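Local coordinates for NYN domain-containing protein (Vibrio parahaemolyticus, PDB 2QIP) that belongs to the NYN branch of the PIN-like fold and is probably an RNA nuclease, though its substrate and biological role are not established, at residues Q63-F66 / H67-L70; N20-Y23 / T24-A28. One frame throughout, in Å; residues are numbered along the deposited sequence. Where two conformers were deposited one is given.

Contact 1: residues Q63-F66 / H67-L70; sequences QRQF and HHIL
The H67 side chain packs against the turn before it, over the carbonyl of Q63. H67 CB rests 3.7 Å from R64 O. At chi1 -59° CG lies beside the backbone N, which swings the imidazole back over the preceding turn; H67 CG sits 3.4 Å from Q63 O, and this oxygen stands over the centre of one ring face. The same carbonyl accepts the nearly straight bond from H67 N, 2.9 Å from Q63 O with 163° at the hydrogen. H67 CD2 meets F66 CD2 at 3.7 Å, the two rings being turned obliquely by 49°. At the tip, H67 NE2 is hydrogen-bonded at 2.8 Å to a water in the imidazole plane, which donates to Q63 OE1 and so bridges exposed Q63 to buried H67. Histidine can thus pack its ring against A55 and L79 and still meet a water. A second i to i+4 pair joins F66 to L70, whose CD1 forms a CH-pi contact over the phenyl face, 4.1 Å from the F66 ring centroid. The branched leucine suits this inward position, where it also touches V77 and A53. Buried H67 and L70 face the strands while exposed residues turn outward, as expected of the amphipathic helix in a parallel beta-alpha-beta crossover.

Contact 2: residues N20-Y23 / T24-A28; sequences NVYY and TCREA
Regular i to i+4 backbone bonds join N20-Y23 to T24-A28, from T24 N to N20 O through E27 N to Y23 O, each 2.9 Å long. This is the helix that directly follows strand 10-17 of the parallel alpha/beta NYN fold. Threonine suits position 24 because its hydroxyl turns back on the helix while its methyl packs: with chi1 58° T24 OG1 lies between the backbone N and the carbonyl carbon and donates to N20 O at 2.7 Å, and T24 CG2 lies against the asparagine side chain, 3.9 Å from N20 ND2. That carbonyl is therefore gripped twice, by T24 N and OG1 from opposite faces of its plane. A water donates both to T24 OG1 and to N20 OD1, and the asparagine oxygen also accepts from G117 N, so N20 links this helix to a distant part of the chain. On another side, Y22 offers a broad face to the aliphatic part of R26. Arginine serves here because its long chain bends at chi2 and chi3: CG lies over the ring, R26 CD runs on beside Y22 CE1 at 3.8 Å, and R26 NH2 is hydrogen-bonded to N32 OD1. The ring and guanidinium planes differ by only 19°, yet the touch is made by carbon: R26 CG forms a CH-pi contact 3.7 Å from the Y22 ring centroid, 18° off its normal.

From the N terminus, strand 10-17 runs straight into helix 18-29, where contact 2 is made; helix 35-42 and strand 46-55 follow before contact 1 forms on helix 61-73, which leads into strand 76-79. The paired residues in each contact lie about one helical turn apart, so neither closes a long loop, and the contacts follow in series without nesting or crossing. The centres of contact 1 and contact 2 are about 18 Å apart; the nearest atoms of contact 1 and contact 2 are about 6 Å apart, without touching. Contact 1 sits on the connection between two neighbouring strands, 46-55 and 76-79, whereas helix 18-29 meets F33, G117, V141 and L144, joining the region after the first strand to later loops of the same domain.

Contact 1: residues Q63-F66 / H67-L70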
# COMPACT_ATOMS: atom_id res chain seq x y z
N GLN A 63 4.29 -25.87 -1.96
CA GLN A 63 4.29 -24.43 -2.22
C GLN A 63 5.49 -24.03 -3.09
O GLN A 63 5.36 -23.23 -4.01
CB GLN A 63 4.32 -23.64 -0.91
CG GLN A 63 3.00 -23.63 -0.20
CD GLN A 63 1.93 -22.98 -1.04
OE1 GLN A 63 2.00 -21.78 -1.33
NE2 GLN A 63 0.95 -23.76 -1.46
N ARG A 64 6.67 -24.56 -2.78
CA ARG A 64 7.83 -24.28 -3.61
C ARG A 64 7.62 -24.74 -5.05
O ARG A 64 8.04 -24.07 -5.98
CB ARG A 64 9.08 -24.92 -3.00
CG ARG A 64 9.37 -24.36 -1.62
CD ARG A 64 10.73 -24.81 -1.10
NE ARG A 64 11.64 -23.71 -1.44
CZ ARG A 64 12.53 -23.72 -2.41
NH1 ARG A 64 13.25 -22.62 -2.62
NH2 ARG A 64 12.74 -24.80 -3.15
N GLN A 65 6.98 -25.90 -5.23
CA GLN A 65 6.66 -26.38 -6.58
C GLN A 65 5.69 -25.44 -7.32
O GLN A 65 5.88 -25.16 -8.51
CB GLN A 65 6.13 -27.82 -6.54
CG GLN A 65 5.69 -28.38 -7.91
CD GLN A 65 6.81 -28.43 -8.95
OE1 GLN A 65 7.99 -28.24 -8.64
NE2 GLN A 65 6.43 -28.72 -10.19
N PHE A 66 4.67 -24.97 -6.61
CA PHE A 66 3.74 -23.96 -7.15
C PHE A 66 4.52 -22.72 -7.60
O PHE A 66 4.33 -22.23 -8.72
CB PHE A 66 2.67 -23.63 -6.11
CG PHE A 66 1.82 -22.44 -6.46
CD1 PHE A 66 1.03 -22.41 -7.62
CD2 PHE A 66 1.79 -21.35 -5.61
CE1 PHE A 66 0.25 -21.30 -7.90
CE2 PHE A 66 1.01 -20.24 -5.90
CZ PHE A 66 0.23 -20.23 -7.04
N HIS A 67 5.44 -22.23 -6.78
CA HIS A 67 6.23 -21.08 -7.22
C HIS A 67 7.06 -21.39 -8.45
O HIS A 67 7.19 -20.57 -9.35
CB HIS A 67 7.12 -20.54 -6.11
CG HIS A 67 6.36 -20.12 -4.89
ND1 HIS A 67 6.92 -20.06 -3.64
CD2 HIS A 67 5.06 -19.77 -4.73
CE1 HIS A 67 6.01 -19.68 -2.76
NE2 HIS A 67 4.87 -19.49 -3.40
N HIS A 68 7.61 -22.60 -8.50
CA HIS A 68 8.37 -23.01 -9.65
C HIS A 68 7.49 -23.01 -10.91
O HIS A 68 7.92 -22.56 -11.97
CB HIS A 68 8.94 -24.41 -9.39
CG HIS A 68 9.74 -24.97 -10.52
ND1 HIS A 68 10.96 -24.45 -10.91
CD2 HIS A 68 9.50 -26.01 -11.36
CE1 HIS A 68 11.43 -25.15 -11.93
NE2 HIS A 68 10.56 -26.09 -12.23
N ILE A 69 6.26 -23.50 -10.78
CA ILE A 69 5.31 -23.47 -11.90
C ILE A 69 5.08 -22.02 -12.36
O ILE A 69 5.14 -21.73 -13.56
CB ILE A 69 3.99 -24.16 -11.53
CG1 ILE A 69 4.22 -25.68 -11.43
CG2 ILE A 69 2.88 -23.80 -12.54
CD1 ILE A 69 3.07 -26.43 -10.79
N LEU A 70 4.86 -21.12 -11.40
CA LEU A 70 4.63 -19.72 -11.78
C LEU A 70 5.79 -19.12 -12.56
O LEU A 70 5.58 -18.38 -13.51
CB LEU A 70 4.37 -18.86 -10.56
CG LEU A 70 3.09 -19.15 -9.78
CD1 LEU A 70 2.98 -18.21 -8.59
CD2 LEU A 70 1.84 -19.08 -10.66
O HOH W 1 2.28 -19.29 -2.34

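Contact 2: residues N20-Y23 / T24-A28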
# COMPACT_ATOMS: atom_id res chain seq x y z
N ASN A 20 -4.71 -13.08 -2.58
CA ASN A 20 -6.10 -12.71 -2.86
C ASN A 20 -6.76 -13.67 -3.86
O ASN A 20 -7.88 -14.14 -3.63
CB ASN A 20 -6.21 -11.26 -3.34
CG ASN A 20 -7.63 -10.87 -3.69
OD1 ASN A 20 -8.07 -11.08 -4.82
ND2 ASN A 20 -8.34 -10.29 -2.74
N VAL A 21 -6.03 -14.00 -4.93
CA VAL A 21 -6.53 -14.96 -5.92
C VAL A 21 -6.81 -16.30 -5.26
O VAL A 21 -7.86 -16.88 -5.48
CB VAL A 21 -5.52 -15.10 -7.08
CG1 VAL A 21 -5.92 -16.22 -8.01
CG2 VAL A 21 -5.45 -13.79 -7.84
N TYR A 22 -5.88 -16.76 -4.43
CA TYR A 22 -6.02 -18.06 -3.80
C TYR A 22 -7.27 -18.09 -2.93
O TYR A 22 -8.14 -18.95 -3.10
CB TYR A 22 -4.78 -18.42 -2.97
CG TYR A 22 -4.99 -19.73 -2.23
CD1 TYR A 22 -4.91 -20.95 -2.90
CD2 TYR A 22 -5.33 -19.72 -0.87
CE1 TYR A 22 -5.14 -22.17 -2.21
CE2 TYR A 22 -5.57 -20.92 -0.18
CZ TYR A 22 -5.47 -22.12 -0.86
OH TYR A 22 -5.70 -23.33 -0.20
N TYR A 23 -7.37 -17.15 -2.00
CA TYR A 23 -8.47 -17.18 -1.04
C TYR A 23 -9.82 -16.91 -1.68
O TYR A 23 -10.82 -17.55 -1.32
CB TYR A 23 -8.19 -16.26 0.14
CG TYR A 23 -7.07 -16.80 1.02
CD1 TYR A 23 -7.22 -18.01 1.70
CD2 TYR A 23 -5.87 -16.12 1.13
CE1 TYR A 23 -6.19 -18.52 2.49
CE2 TYR A 23 -4.82 -16.62 1.91
CZ TYR A 23 -5.00 -17.82 2.59
OH TYR A 23 -3.97 -18.31 3.37
N THR A 24 -9.87 -15.97 -2.63
CA THR A 24 -11.15 -15.70 -3.28
C THR A 24 -11.60 -16.85 -4.17
O THR A 24 -12.80 -17.15 -4.21
CB THR A 24 -11.16 -14.36 -4.08
OG1 THR A 24 -10.11 -14.39 -5.08
CG2 THR A 24 -10.96 -13.18 -3.14
N CYS A 25 -10.67 -17.51 -4.86
CA CYS A 25 -11.06 -18.68 -5.66
C CYS A 25 -11.49 -19.85 -4.77
O CYS A 25 -12.43 -20.55 -5.11
CB CYS A 25 -9.94 -19.11 -6.61
SG CYS A 25 -9.77 -18.02 -8.05
N ARG A 26 -10.81 -20.03 -3.64
CA ARG A 26 -11.23 -21.07 -2.67
C ARG A 26 -12.62 -20.79 -2.11
O ARG A 26 -13.46 -21.70 -2.01
CB ARG A 26 -10.21 -21.22 -1.54
CG ARG A 26 -8.82 -21.78 -1.91
CD ARG A 26 -8.81 -22.95 -2.89
NE ARG A 26 -9.48 -24.14 -2.36
CZ ARG A 26 -9.61 -25.29 -3.02
NH1 ARG A 26 -10.25 -26.30 -2.44
NH2 ARG A 26 -9.11 -25.43 -4.25
N GLU A 27 -12.87 -19.54 -1.72
CA GLU A 27 -14.16 -19.19 -1.10
C GLU A 27 -15.32 -19.25 -2.09
O GLU A 27 -16.39 -19.79 -1.77
CB GLU A 27 -14.09 -17.80 -0.44
CG GLU A 27 -15.40 -17.33 0.19
CD GLU A 27 -15.28 -15.99 0.90
OE1 GLU A 27 -14.15 -15.53 1.15
OE2 GLU A 27 -16.34 -15.40 1.21
N ALA A 28 -15.12 -18.71 -3.29
CA ALA A 28 -16.21 -18.67 -4.27
C ALA A 28 -16.45 -19.98 -5.00
O ALA A 28 -17.59 -20.30 -5.33
CB ALA A 28 -15.95 -17.57 -5.27
O HOH W 2 -10.31 -12.10 -6.73